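Probable glutathione S-transferase (Bordetella bronchiseptica RB50, PDB 3H1N) probably conjugates glutathione to electrophilic substrates, as glutathione S-transferases do. Local coordinates at residues 33-45 against 180-192. Residues are numbered along the deposited sequence; the frame is centred on the assembly and turned at random. Where two conformers were deposited one is given.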
loop_
_atom_site.group_PDB
_atom_site.type_symbol
_atom_site.label_atom_id
_atom_site.label_comp_id
_atom_site.label_asym_id
_atom_site.label_seq_id
_atom_site.Cartn_x
_atom_site.Cartn_y
_atom_site.Cartn_z
ATOM N N ARG B 33 -8.868 7.759 -6.076
ATOM C CA ARG B 33 -8.645 7.020 -4.830
ATOM C C ARG B 33 -9.728 7.309 -3.791
ATOM O O ARG B 33 -10.019 6.471 -2.919
ATOM C CB ARG B 33 -7.270 7.373 -4.243
ATOM C CG ARG B 33 -6.115 7.240 -5.223
ATOM C CD ARG B 33 -4.768 7.536 -4.568
ATOM N NE ARG B 33 -3.646 7.290 -5.477
ATOM C CZ ARG B 33 -2.412 7.761 -5.286
ATOM N NH1 ARG B 33 -2.146 8.518 -4.233
ATOM N NH2 ARG B 33 -1.442 7.490 -6.156
ATOM N N GLY B 34 -10.306 8.505 -3.870
ATOM C CA GLY B 34 -11.310 8.932 -2.904
ATOM C C GLY B 34 -12.553 8.061 -2.960
ATOM O O GLY B 34 -13.225 7.877 -1.949
ATOM N N GLU B 35 -12.835 7.508 -4.138
ATOM C CA GLU B 35 -14.000 6.657 -4.337
ATOM C C GLU B 35 -14.048 5.443 -3.416
ATOM O O GLU B 35 -15.131 5.049 -2.995
ATOM C CB GLU B 35 -14.127 6.232 -5.803
ATOM C CG GLU B 35 -15.513 5.729 -6.195
ATOM C CD GLU B 35 -16.616 6.779 -6.037
ATOM O OE1 GLU B 35 -16.328 7.993 -5.925
ATOM O OE2 GLU B 35 -17.788 6.377 -6.021
ATOM N N PHE B 36 -12.895 4.864 -3.080
ATOM C CA PHE B 36 -12.882 3.720 -2.161
ATOM C C PHE B 36 -13.403 4.130 -0.776
ATOM O O PHE B 36 -14.170 3.399 -0.133
ATOM C CB PHE B 36 -11.489 3.100 -2.061
ATOM C CG PHE B 36 -11.002 2.480 -3.348
ATOM C CD1 PHE B 36 -11.386 1.182 -3.707
ATOM C CD2 PHE B 36 -10.146 3.187 -4.196
ATOM C CE1 PHE B 36 -10.924 0.605 -4.890
ATOM C CE2 PHE B 36 -9.685 2.618 -5.395
ATOM C CZ PHE B 36 -10.079 1.326 -5.742
ATOM N N VAL B 37 -13.032 5.328 -0.347
ATOM C CA VAL B 37 -13.474 5.847 0.947
ATOM C C VAL B 37 -14.956 6.226 0.894
ATOM O O VAL B 37 -15.731 5.879 1.806
ATOM C CB VAL B 37 -12.593 7.034 1.410
ATOM C CG1 VAL B 37 -13.094 7.599 2.744
ATOM C CG2 VAL B 37 -11.154 6.595 1.532
ATOM N N ARG B 38 -15.341 6.898 -0.192
ATOM C CA ARG B 38 -16.695 7.402 -0.387
ATOM C C ARG B 38 -17.707 6.253 -0.402
ATOM O O ARG B 38 -18.787 6.372 0.184
ATOM C CB ARG B 38 -16.756 8.195 -1.707
ATOM C CG ARG B 38 -17.920 9.148 -1.867
ATOM C CD ARG B 38 -17.532 10.392 -2.695
ATOM N NE ARG B 38 -16.628 10.026 -3.770
ATOM C CZ ARG B 38 -15.440 10.580 -4.005
ATOM N NH1 ARG B 38 -14.705 10.120 -5.004
ATOM N NH2 ARG B 38 -15.010 11.611 -3.292
ATOM N N LEU B 39 -17.364 5.141 -1.062
ATOM C CA LEU B 39 -18.252 3.965 -1.064
ATOM C C LEU B 39 -18.512 3.427 0.347
ATOM O O LEU B 39 -19.637 3.130 0.705
ATOM C CB LEU B 39 -17.708 2.849 -1.973
ATOM C CG LEU B 39 -17.856 3.075 -3.482
ATOM C CD1 LEU B 39 -16.967 2.109 -4.244
ATOM C CD2 LEU B 39 -19.313 2.938 -3.931
ATOM N N ALA B 40 -17.461 3.312 1.150
ATOM C CA ALA B 40 -17.608 2.822 2.516
ATOM C C ALA B 40 -18.451 3.740 3.401
ATOM O O ALA B 40 -19.278 3.258 4.181
ATOM C CB ALA B 40 -16.228 2.592 3.137
ATOM N N LEU B 41 -18.237 5.055 3.294
ATOM C CA LEU B 41 -18.966 6.029 4.115
ATOM C C LEU B 41 -20.423 6.027 3.703
ATOM O O LEU B 41 -21.323 6.078 4.552
ATOM C CB LEU B 41 -18.401 7.444 3.952
ATOM C CG LEU B 41 -16.970 7.689 4.440
ATOM C CD1 LEU B 41 -16.441 9.019 3.866
ATOM C CD2 LEU B 41 -16.928 7.659 5.978
ATOM N N GLU B 42 -20.645 5.951 2.394
ATOM C CA GLU B 42 -22.014 5.934 1.855
ATOM C C GLU B 42 -22.782 4.666 2.258
ATOM O O GLU B 42 -23.905 4.745 2.783
ATOM C CB GLU B 42 -21.986 6.106 0.330
ATOM C CG GLU B 42 -21.548 7.510 -0.163
ATOM C CD GLU B 42 -22.675 8.549 -0.201
ATOM O OE1 GLU B 42 -22.383 9.746 -0.426
ATOM O OE2 GLU B 42 -23.843 8.187 -0.009
ATOM N N ALA B 43 -22.189 3.503 2.006
ATOM C CA ALA B 43 -22.831 2.219 2.313
ATOM C C ALA B 43 -22.972 1.992 3.822
ATOM O O ALA B 43 -23.982 1.462 4.276
ATOM C CB ALA B 43 -22.087 1.063 1.651
ATOM N N GLY B 44 -21.982 2.438 4.589
ATOM C CA GLY B 44 -22.039 2.354 6.048
ATOM C C GLY B 44 -22.901 3.420 6.713
ATOM O O GLY B 44 -23.075 3.397 7.928
ATOM N N LYS B 45 -23.444 4.340 5.917
ATOM C CA LYS B 45 -24.250 5.481 6.404
ATOM C C LYS B 45 -23.532 6.296 7.484
ATOM O O LYS B 45 -24.091 6.616 8.535
ATOM C CB LYS B 45 -25.636 5.027 6.874
ATOM C CG LYS B 45 -26.488 4.443 5.764
ATOM C CD LYS B 45 -27.835 4.023 6.310
ATOM C CE LYS B 45 -27.918 2.517 6.499
ATOM N NZ LYS B 45 -28.523 1.855 5.302
ATOM N N ARG B 180 -21.406 -10.575 6.464
ATOM C CA ARG B 180 -21.862 -9.380 5.724
ATOM C C ARG B 180 -20.719 -8.806 4.884
ATOM O O ARG B 180 -19.574 -9.247 5.017
ATOM C CB ARG B 180 -22.392 -8.302 6.679
ATOM C CG ARG B 180 -21.455 -7.932 7.825
ATOM C CD ARG B 180 -21.791 -6.556 8.387
ATOM N NE ARG B 180 -21.276 -5.489 7.524
ATOM C CZ ARG B 180 -21.477 -4.186 7.719
ATOM N NH1 ARG B 180 -20.959 -3.303 6.876
ATOM N NH2 ARG B 180 -22.199 -3.755 8.748
ATOM N N TRP B 181 -21.017 -7.823 4.031
ATOM C CA TRP B 181 -19.954 -7.117 3.294
ATOM C C TRP B 181 -19.005 -6.396 4.245
ATOM O O TRP B 181 -19.416 -5.952 5.318
ATOM C CB TRP B 181 -20.495 -6.135 2.233
ATOM C CG TRP B 181 -21.374 -4.992 2.751
ATOM C CD1 TRP B 181 -22.743 -4.965 2.774
ATOM C CD2 TRP B 181 -20.941 -3.728 3.285
ATOM N NE1 TRP B 181 -23.185 -3.767 3.296
ATOM C CE2 TRP B 181 -22.104 -2.992 3.619
ATOM C CE3 TRP B 181 -19.684 -3.148 3.521
ATOM C CZ2 TRP B 181 -22.049 -1.702 4.183
ATOM C CZ3 TRP B 181 -19.627 -1.865 4.077
ATOM C CH2 TRP B 181 -20.800 -1.157 4.402
ATOM N N SER B 182 -17.741 -6.322 3.834
ATOM C CA SER B 182 -16.711 -5.523 4.493
ATOM C C SER B 182 -16.283 -4.430 3.513
ATOM O O SER B 182 -16.682 -4.453 2.343
ATOM C CB SER B 182 -15.502 -6.393 4.843
ATOM O OG SER B 182 -14.765 -6.704 3.665
ATOM N N TYR B 183 -15.455 -3.479 3.956
ATOM C CA TYR B 183 -15.033 -2.437 3.021
ATOM C C TYR B 183 -14.200 -2.969 1.842
ATOM O O TYR B 183 -14.224 -2.380 0.764
ATOM C CB TYR B 183 -14.335 -1.287 3.729
ATOM C CG TYR B 183 -13.037 -1.625 4.412
ATOM C CD1 TYR B 183 -11.857 -1.771 3.680
ATOM C CD2 TYR B 183 -12.967 -1.717 5.801
ATOM C CE1 TYR B 183 -10.639 -2.042 4.319
ATOM C CE2 TYR B 183 -11.755 -1.979 6.447
ATOM C CZ TYR B 183 -10.598 -2.148 5.701
ATOM O OH TYR B 183 -9.383 -2.393 6.334
ATOM N N ALA B 184 -13.482 -4.079 2.051
ATOM C CA ALA B 184 -12.731 -4.725 0.973
ATOM C C ALA B 184 -13.662 -5.276 -0.131
ATOM O O ALA B 184 -13.302 -5.260 -1.319
ATOM C CB ALA B 184 -11.834 -5.817 1.523
ATOM N N ASP B 185 -14.845 -5.744 0.256
ATOM C CA ASP B 185 -15.851 -6.154 -0.734
ATOM C C ASP B 185 -16.299 -4.982 -1.608
ATOM O O ASP B 185 -16.457 -5.139 -2.833
ATOM C CB ASP B 185 -17.066 -6.828 -0.077
ATOM C CG ASP B 185 -16.695 -8.069 0.700
ATOM O OD1 ASP B 185 -16.487 -9.130 0.081
ATOM O OD2 ASP B 185 -16.632 -7.987 1.944
ATOM N N LEU B 186 -16.511 -3.812 -0.990
ATOM C CA LEU B 186 -16.885 -2.611 -1.760
ATOM C C LEU B 186 -15.758 -2.173 -2.690
ATOM O O LEU B 186 -15.986 -1.821 -3.847
ATOM C CB LEU B 186 -17.267 -1.455 -0.838
ATOM C CG LEU B 186 -18.345 -1.691 0.214
ATOM C CD1 LEU B 186 -18.615 -0.371 0.934
ATOM C CD2 LEU B 186 -19.647 -2.259 -0.401
ATOM N N SER B 187 -14.539 -2.214 -2.177
ATOM C CA SER B 187 -13.366 -1.867 -2.965
ATOM C C SER B 187 -13.197 -2.817 -4.151
ATOM O O SER B 187 -12.802 -2.394 -5.246
ATOM C CB SER B 187 -12.129 -1.904 -2.067
ATOM O OG SER B 187 -12.223 -0.890 -1.066
ATOM N N LEU B 188 -13.504 -4.095 -3.933
ATOM C CA LEU B 188 -13.320 -5.109 -4.971
ATOM C C LEU B 188 -14.326 -4.861 -6.089
ATOM O O LEU B 188 -13.985 -4.914 -7.290
ATOM C CB LEU B 188 -13.448 -6.532 -4.395
ATOM C CG LEU B 188 -13.204 -7.727 -5.356
ATOM C CD1 LEU B 188 -11.845 -7.627 -6.091
ATOM C CD2 LEU B 188 -13.319 -9.060 -4.618
ATOM N N TYR B 189 -15.555 -4.551 -5.697
ATOM C CA TYR B 189 -16.565 -4.151 -6.671
ATOM C C TYR B 189 -16.047 -2.960 -7.493
ATOM O O TYR B 189 -16.155 -2.950 -8.732
ATOM C CB TYR B 189 -17.915 -3.826 -5.986
ATOM C CG TYR B 189 -18.692 -2.722 -6.675
ATOM C CD1 TYR B 189 -19.621 -3.004 -7.683
ATOM C CD2 TYR B 189 -18.495 -1.389 -6.316
ATOM C CE1 TYR B 189 -20.298 -1.987 -8.318
ATOM C CE2 TYR B 189 -19.154 -0.376 -6.952
ATOM C CZ TYR B 189 -20.052 -0.670 -7.938
ATOM O OH TYR B 189 -20.705 0.363 -8.550
ATOM N N HIS B 190 -15.458 -1.971 -6.811
ATOM C CA HIS B 190 -15.048 -0.761 -7.507
ATOM C C HIS B 190 -13.888 -0.982 -8.478
ATOM O O HIS B 190 -13.900 -0.439 -9.587
ATOM C CB HIS B 190 -14.739 0.410 -6.556
ATOM C CG HIS B 190 -14.426 1.685 -7.285
ATOM N ND1 HIS B 190 -15.374 2.371 -8.014
ATOM C CD2 HIS B 190 -13.264 2.359 -7.451
ATOM C CE1 HIS B 190 -14.817 3.432 -8.572
ATOM N NE2 HIS B 190 -13.534 3.451 -8.240
ATOM N N VAL B 191 -12.891 -1.762 -8.072
ATOM C CA VAL B 191 -11.773 -2.050 -8.968
ATOM C C VAL B 191 -12.251 -2.828 -10.226
ATOM O O VAL B 191 -11.754 -2.597 -11.343
ATOM C CB VAL B 191 -10.561 -2.698 -8.214
ATOM C CG1 VAL B 191 -10.795 -4.198 -7.910
ATOM C CG2 VAL B 191 -9.284 -2.485 -9.006
ATOM N N VAL B 192 -13.261 -3.690 -10.065
ATOM C CA VAL B 192 -13.834 -4.390 -11.217
ATOM C C VAL B 192 -14.592 -3.396 -12.129
ATOM O O VAL B 192 -14.500 -3.484 -13.368
ATOM C CB VAL B 192 -14.742 -5.591 -10.792
ATOM C CG1 VAL B 192 -15.490 -6.165 -11.986
ATOM C CG2 VAL B 192 -13.909 -6.684 -10.110
HETATM O O HOH W 1 -14.691 0.601 0.552
#
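Phe36 and Ser187, and likewise Ala40 and Tyr183, bring their CA atoms nearest each other across the two segments, where helix 34-43 of the thioredoxin-like N-terminal domain packs on the start of helix 183-198 in the all-helical C-terminal domain, the interdomain seam of the glutathione S-transferase fold. The axes of the two segments approach to 9.3 Å at 130°, so the helices run roughly antiparallel but clearly inclined. Ser182 and Asp185 form a capping box at the start of the second helix, while a Schellman motif with Lys45 at positive phi closes the first.

At one end His190 meets two side chains of the first helix, one at its edge and one over a face; the ring of Phe238 also meets it. Its edge points at the face of Phe36 in a T-shaped pair, with centroids 5.1 Å apart and planes at 89°. Over a face of the imidazole lies Glu35 CG, 3.7 Å from the ring centroid, a CH-pi contact. The bend of Glu35 at chi2 (62°) turns its carboxylate aside: OE1 takes both NE and NH1 of Arg38, and OE2 is hydrogen-bonded to Tyr229 OH of helix 224-230. Leu39 CD1 adds to this cluster, 3.6 Å from His190 CB.

In the middle, Leu186 CD1 rests against the first helix's backbone, 3.7 Å from Ala40 CA, and also touches Ala43 CB. Trp181 extends the apolar surface: its CZ2 lies 3.7 Å from Ala43 CB, its rim turned to Ala43 O and Gly44 N, and its NE1 is hydrogen-bonded to Glu225 OE1.

Ser187 OG lies at the Phe36 ring edge, close to CD1; it donates to Tyr183 O and is also hydrogen-bonded to Gln115 NE2 of helix 105-127. Between the helices a water donates to both backbones, to Phe36 O at 2.9 Å and to Tyr183 O at 3.0 Å.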